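Local atomic coordinates of histidine acid phosphatase (Bifidobacterium longum subsp. infantis, PDB entry 6RXD), a protein that probably hydrolyses phosphate groups from inositol polyphosphates such as phytate, and perhaps from 2,3-bisphosphoglycerate, as a histidine acid phosphatase of the MINPP type. Residues A134-G139 / T394-H399; P169-D174 / F181-D186. One frame throughout, in Å; residues are numbered along the deposited sequence.

Contact 1. Residues A134-G139 / T394-H399; sequences AYQSSG and TFRFAH
The rings of Tyr135 and Phe395 lean the same way from two neighbouring strands and meet obliquely, with Tyr135 CE1 3.7 Å from Phe395 CD2 and the planes 45° apart. Phe397 extends this apolar row: its CE2 reaches the edge of the tyrosine ring, near the ring plane, 4.1 Å from CD1. Phe150 and Phe154 of helix 141-157 also pack here, Phe150 against all three rings and Phe154 against Tyr135.

The backbones run parallel, 14° apart, in the central sheet of the histidine phosphatase fold. Phe395 N donates to Ala134 O (2.8 Å), Gln136 N to Phe395 O and Phe397 N to Gln136 O; Ser138 N to Phe397 O is longer, at 3.3 Å.

On the opposite face the chain of Gln136, extended beyond CG (chi2 -178°), runs alongside Arg396. Water 1 joins them, donating to Gln136 OE1 (2.6 Å) and accepting from Arg396 NE (2.8 Å), while the rest of the guanidinium pairs with Asp377 and Glu40. The CG2 of Thr394 lies over the guanidinium centre.

Where the strands end, Ser138 OG and His399 NE2 share a hydrogen bond of 2.7 Å, the hydroxyl approaching the imidazole at its edge. His399 begins an HAE tripeptide, which in MINPP-type relatives belongs to the active site, and its ring touches His45 of the RHG motif.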
loop_
_atom_site.group_PDB
_atom_site.type_symbol
_atom_site.label_atom_id
_atom_site.label_comp_id
_atom_site.label_asym_id
_atom_site.label_seq_id
_atom_site.Cartn_x
_atom_site.Cartn_y
_atom_site.Cartn_z
ATOM N N ALA A 134 15.981 8.376 -12.408
ATOM C CA ALA A 134 14.651 8.950 -12.646
ATOM C C ALA A 134 13.743 8.676 -11.466
ATOM O O ALA A 134 13.557 7.521 -11.090
ATOM C CB ALA A 134 14.038 8.382 -13.926
ATOM N N TYR A 135 13.194 9.735 -10.875
ATOM C CA TYR A 135 12.209 9.601 -9.806
ATOM C C TYR A 135 10.831 9.849 -10.389
ATOM O O TYR A 135 10.638 10.800 -11.146
ATOM C CB TYR A 135 12.482 10.631 -8.703
ATOM C CG TYR A 135 13.643 10.286 -7.797
ATOM C CD1 TYR A 135 13.495 9.345 -6.788
ATOM C CD2 TYR A 135 14.877 10.915 -7.936
ATOM C CE1 TYR A 135 14.542 9.027 -5.949
ATOM C CE2 TYR A 135 15.941 10.596 -7.094
ATOM C CZ TYR A 135 15.756 9.654 -6.105
ATOM O OH TYR A 135 16.786 9.321 -5.258
ATOM N N GLN A 136 9.870 8.994 -10.053
ATOM C CA GLN A 136 8.517 9.157 -10.571
ATOM C C GLN A 136 7.494 8.973 -9.477
ATOM O O GLN A 136 7.708 8.195 -8.552
ATOM C CB GLN A 136 8.229 8.136 -11.674
ATOM C CG GLN A 136 9.150 8.260 -12.876
ATOM C CD GLN A 136 8.818 7.262 -13.974
ATOM O OE1 GLN A 136 7.911 6.437 -13.836
ATOM N NE2 GLN A 136 9.563 7.331 -15.068
ATOM N N SER A 137 6.383 9.696 -9.589
ATOM C CA SER A 137 5.234 9.430 -8.729
ATOM C C SER A 137 3.930 9.527 -9.515
ATOM O O SER A 137 3.921 9.940 -10.666
ATOM C CB SER A 137 5.221 10.368 -7.521
ATOM O OG SER A 137 4.375 11.468 -7.746
ATOM N N SER A 138 2.831 9.111 -8.889
ATOM C CA SER A 138 1.520 9.207 -9.505
ATOM C C SER A 138 1.111 10.667 -9.644
ATOM O O SER A 138 0.237 10.999 -10.449
ATOM C CB SER A 138 0.500 8.495 -8.627
ATOM O OG SER A 138 0.446 9.117 -7.357
ATOM N N GLY A 139 1.720 11.536 -8.839
ATOM C CA GLY A 139 1.329 12.939 -8.811
ATOM C C GLY A 139 0.528 13.236 -7.559
ATOM O O GLY A 139 0.187 14.391 -7.272
ATOM N N THR A 394 15.168 3.692 -12.059
ATOM C CA THR A 394 13.877 4.354 -12.060
ATOM C C THR A 394 13.213 3.994 -10.748
ATOM O O THR A 394 12.944 2.817 -10.499
ATOM C CB THR A 394 13.010 3.891 -13.244
ATOM O OG1 THR A 394 13.736 4.082 -14.468
ATOM C CG2 THR A 394 11.718 4.693 -13.303
ATOM N N PHE A 395 12.994 4.998 -9.895
ATOM C CA PHE A 395 12.363 4.794 -8.589
ATOM C C PHE A 395 10.962 5.404 -8.618
ATOM O O PHE A 395 10.808 6.617 -8.800
ATOM C CB PHE A 395 13.191 5.451 -7.475
ATOM C CG PHE A 395 14.582 4.879 -7.313
ATOM C CD1 PHE A 395 14.781 3.511 -7.193
ATOM C CD2 PHE A 395 15.684 5.719 -7.273
ATOM C CE1 PHE A 395 16.070 2.989 -7.029
ATOM C CE2 PHE A 395 16.972 5.212 -7.116
ATOM C CZ PHE A 395 17.165 3.842 -6.989
ATOM N N ARG A 396 9.943 4.561 -8.450
ATOM C CA ARG A 396 8.546 4.975 -8.619
ATOM C C ARG A 396 7.792 4.876 -7.304
ATOM O O ARG A 396 8.036 3.955 -6.516
ATOM C CB ARG A 396 7.831 4.061 -9.623
ATOM C CG ARG A 396 8.477 3.932 -10.999
ATOM C CD ARG A 396 7.836 2.767 -11.721
ATOM N NE ARG A 396 8.401 2.506 -13.050
ATOM C CZ ARG A 396 9.439 1.710 -13.279
ATOM N NH1 ARG A 396 10.049 1.099 -12.271
ATOM N NH2 ARG A 396 9.869 1.523 -14.525
ATOM N N PHE A 397 6.857 5.806 -7.097
ATOM C CA PHE A 397 6.110 5.909 -5.841
ATOM C C PHE A 397 4.628 6.048 -6.113
ATOM O O PHE A 397 4.212 6.895 -6.898
ATOM C CB PHE A 397 6.644 7.084 -5.012
ATOM C CG PHE A 397 8.086 6.919 -4.668
ATOM C CD1 PHE A 397 8.459 6.292 -3.491
ATOM C CD2 PHE A 397 9.073 7.280 -5.587
ATOM C CE1 PHE A 397 9.789 6.075 -3.195
ATOM C CE2 PHE A 397 10.409 7.065 -5.304
ATOM C CZ PHE A 397 10.774 6.461 -4.114
ATOM N N ALA A 398 3.831 5.189 -5.481
ATOM C CA ALA A 398 2.429 5.067 -5.845
ATOM C C ALA A 398 1.580 4.578 -4.675
ATOM O O ALA A 398 1.750 5.039 -3.551
ATOM C CB ALA A 398 2.278 4.148 -7.076
ATOM N N HIS A 399 0.687 3.627 -4.934
ATOM C CA HIS A 399 -0.425 3.348 -4.019
ATOM C C HIS A 399 -0.739 1.875 -3.834
ATOM O O HIS A 399 -0.279 1.026 -4.598
ATOM C CB HIS A 399 -1.674 4.055 -4.557
ATOM C CG HIS A 399 -1.432 5.490 -4.878
ATOM N ND1 HIS A 399 -1.652 6.498 -3.967
ATOM C CD2 HIS A 399 -0.921 6.079 -5.987
ATOM C CE1 HIS A 399 -1.298 7.655 -4.507
ATOM N NE2 HIS A 399 -0.853 7.427 -5.728
HETATM O O HOH W 1 6.862 4.180 -14.691
#

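Contact 2. Residues P169-D174 / F181-D186; sequences PTNPAD and FQKNPD
Gln182 OE1 is gripped by two consecutive backbone N-H groups. Asn171 N gives it a nearly straight bond of 2.9 Å (169° at the hydrogen), whereas the bond from Thr170 N, equally short, is strongly bent and weak. The other half of the same amide, NE2, donates weakly to Thr170 OG1 at 3.2 Å. A bend in the glutamine chain at chi2 (75°) swings CD back to the loop, although the side chain sets out away from it. Pro169 CB closes in on OE1 as well, while its CG rests on the backbone of Phe181. An alanine in place of Gln182 would probably leave the N-H of Asn171 without its mate and the hydroxyl of Thr170 without the amide donor, setting the loop freer to shift.

Two main-chain bonds flank the facing residues Pro172 and Gln182: Lys183 N to Asn171 O at 3.0 Å, almost straight, and Ala173 N to Phe181 O at 2.8 Å. The same Phe181 O also receives a CA-H contact from Pro172.

Lys183 CG packs 3.7 Å from Ala173 CA, and its CE lies by the amide of Asn171, the two side chains crossing at a slant. The ammonium pairs with Asp197, and water 3 joins NZ to Ala173 O. Water 2 in turn links Asn171 ND2 to Lys183 O.

A single beta bridge, reinforced by a side-chain amide oxygen that accepts from two successive N-H groups, one of them weakly, thus fastens a surface loop to the short strand 181-183 at the border of the sheet, where the side chain of Phe181 lies about 4 Å from those of Glu151 and Asp180, residues seen to bind zinc in this protein, though no zinc is bound to them here.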
loop_
_atom_site.group_PDB
_atom_site.type_symbol
_atom_site.label_atom_id
_atom_site.label_comp_id
_atom_site.label_asym_id
_atom_site.label_seq_id
_atom_site.Cartn_x
_atom_site.Cartn_y
_atom_site.Cartn_z
ATOM N N PRO A 169 12.604 16.251 -14.535
ATOM C CA PRO A 169 11.296 15.870 -15.086
ATOM C C PRO A 169 10.825 16.803 -16.192
ATOM O O PRO A 169 11.127 17.999 -16.155
ATOM C CB PRO A 169 10.357 16.000 -13.877
ATOM C CG PRO A 169 11.252 15.810 -12.690
ATOM C CD PRO A 169 12.539 16.489 -13.082
ATOM N N THR A 170 10.101 16.253 -17.163
ATOM C CA THR A 170 9.422 17.074 -18.161
ATOM C C THR A 170 8.082 17.547 -17.611
ATOM O O THR A 170 7.552 18.567 -18.045
ATOM C CB THR A 170 9.198 16.313 -19.484
ATOM O OG1 THR A 170 8.589 15.042 -19.220
ATOM C CG2 THR A 170 10.516 16.099 -20.216
ATOM N N ASN A 171 7.542 16.795 -16.654
ATOM C CA ASN A 171 6.302 17.168 -15.975
ATOM C C ASN A 171 6.408 16.933 -14.466
ATOM O O ASN A 171 5.930 15.915 -13.953
ATOM C CB ASN A 171 5.130 16.367 -16.554
ATOM C CG ASN A 171 3.776 16.937 -16.160
ATOM O OD1 ASN A 171 3.666 18.095 -15.761
ATOM N ND2 ASN A 171 2.738 16.122 -16.284
ATOM N N PRO A 172 7.035 17.880 -13.745
ATOM C CA PRO A 172 7.326 17.674 -12.323
ATOM C C PRO A 172 6.091 17.689 -11.425
ATOM O O PRO A 172 5.123 18.409 -11.698
ATOM C CB PRO A 172 8.225 18.865 -11.974
ATOM C CG PRO A 172 7.890 19.914 -12.996
ATOM C CD PRO A 172 7.599 19.148 -14.250
ATOM N N ALA A 173 6.147 16.918 -10.344
ATOM C CA ALA A 173 5.062 16.875 -9.361
ATOM C C ALA A 173 4.753 18.255 -8.771
ATOM O O ALA A 173 3.585 18.603 -8.572
ATOM C CB ALA A 173 5.401 15.890 -8.258
ATOM N N ASP A 174 5.803 19.018 -8.465
ATOM C CA ASP A 174 5.663 20.417 -8.060
ATOM C C ASP A 174 7.004 21.133 -8.235
ATOM O O ASP A 174 7.988 20.505 -8.604
ATOM C CB ASP A 174 5.146 20.538 -6.620
ATOM C CG ASP A 174 6.068 19.889 -5.603
ATOM O OD1 ASP A 174 5.652 18.888 -4.976
ATOM O OD2 ASP A 174 7.201 20.383 -5.421
ATOM N N PHE A 181 10.511 14.829 -9.204
ATOM C CA PHE A 181 9.579 13.739 -9.485
ATOM C C PHE A 181 8.739 13.932 -10.737
ATOM O O PHE A 181 7.955 14.870 -10.830
ATOM C CB PHE A 181 8.696 13.489 -8.256
ATOM C CG PHE A 181 9.443 12.848 -7.133
ATOM C CD1 PHE A 181 9.411 11.473 -6.971
ATOM C CD2 PHE A 181 10.250 13.604 -6.300
ATOM C CE1 PHE A 181 10.136 10.861 -5.963
ATOM C CE2 PHE A 181 10.980 12.999 -5.288
ATOM C CZ PHE A 181 10.928 11.623 -5.132
ATOM N N GLN A 182 8.927 13.034 -11.700
ATOM C CA GLN A 182 8.141 13.024 -12.927
ATOM C C GLN A 182 6.780 12.378 -12.674
ATOM O O GLN A 182 6.704 11.266 -12.172
ATOM C CB GLN A 182 8.881 12.219 -13.989
ATOM C CG GLN A 182 8.079 11.941 -15.248
ATOM C CD GLN A 182 7.948 13.154 -16.134
ATOM O OE1 GLN A 182 8.533 14.199 -15.861
ATOM N NE2 GLN A 182 7.167 13.026 -17.202
ATOM N N LYS A 183 5.704 13.070 -13.026
ATOM C CA LYS A 183 4.373 12.492 -12.875
ATOM C C LYS A 183 4.123 11.460 -13.974
ATOM O O LYS A 183 4.309 11.746 -15.164
ATOM C CB LYS A 183 3.314 13.601 -12.899
ATOM C CG LYS A 183 3.353 14.492 -11.665
ATOM C CD LYS A 183 2.200 15.499 -11.643
ATOM C CE LYS A 183 2.357 16.567 -12.719
ATOM N NZ LYS A 183 1.366 17.670 -12.510
ATOM N N ASN A 184 3.746 10.248 -13.576
ATOM C CA ASN A 184 3.437 9.191 -14.540
ATOM C C ASN A 184 2.202 8.405 -14.118
ATOM O O ASN A 184 2.302 7.257 -13.681
ATOM C CB ASN A 184 4.630 8.239 -14.703
ATOM C CG ASN A 184 4.550 7.416 -15.972
ATOM O OD1 ASN A 184 3.482 7.284 -16.579
ATOM N ND2 ASN A 184 5.680 6.851 -16.379
ATOM N N PRO A 185 1.019 9.011 -14.266
ATOM C CA PRO A 185 -0.177 8.328 -13.771
ATOM C C PRO A 185 -0.629 7.177 -14.676
ATOM O O PRO A 185 -1.515 6.426 -14.267
ATOM C CB PRO A 185 -1.224 9.451 -13.746
ATOM C CG PRO A 185 -0.759 10.423 -14.773
ATOM C CD PRO A 185 0.736 10.396 -14.681
ATOM N N ASP A 186 -0.042 7.026 -15.864
ATOM C CA ASP A 186 -0.384 5.886 -16.707
ATOM C C ASP A 186 0.200 4.607 -16.134
ATOM O O ASP A 186 -0.361 3.527 -16.299
ATOM C CB ASP A 186 0.124 6.071 -18.138
ATOM C CG ASP A 186 -0.602 7.177 -18.875
ATOM O OD1 ASP A 186 -1.623 7.666 -18.352
ATOM O OD2 ASP A 186 -0.153 7.541 -19.986
HETATM O O HOH W 2 3.278 13.385 -17.097
HETATM O O HOH W 3 1.198 18.249 -9.780
#

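Following the chain from the N terminus, strand 34-44 and several helices precede strand 132-137; helix 141-157 then leads into the loop that carries residues 169-174. Contact 2 closes a short excursion here, with six residues between its segments. Contact 1 is the long closure: strand 391-398 returns beside strand 132-137 after more than 250 residues, rich in helix, so contact 2 is nested inside its loop. Both reach one sheet, because strand 181-183 lies next to strand 132-137. Tyr135 O with Gln182 N and Ser137 O with Asn184 N, each at 2.9 Å, probably bond them. Surface loop, border strand and buried central strands are therefore joined in series.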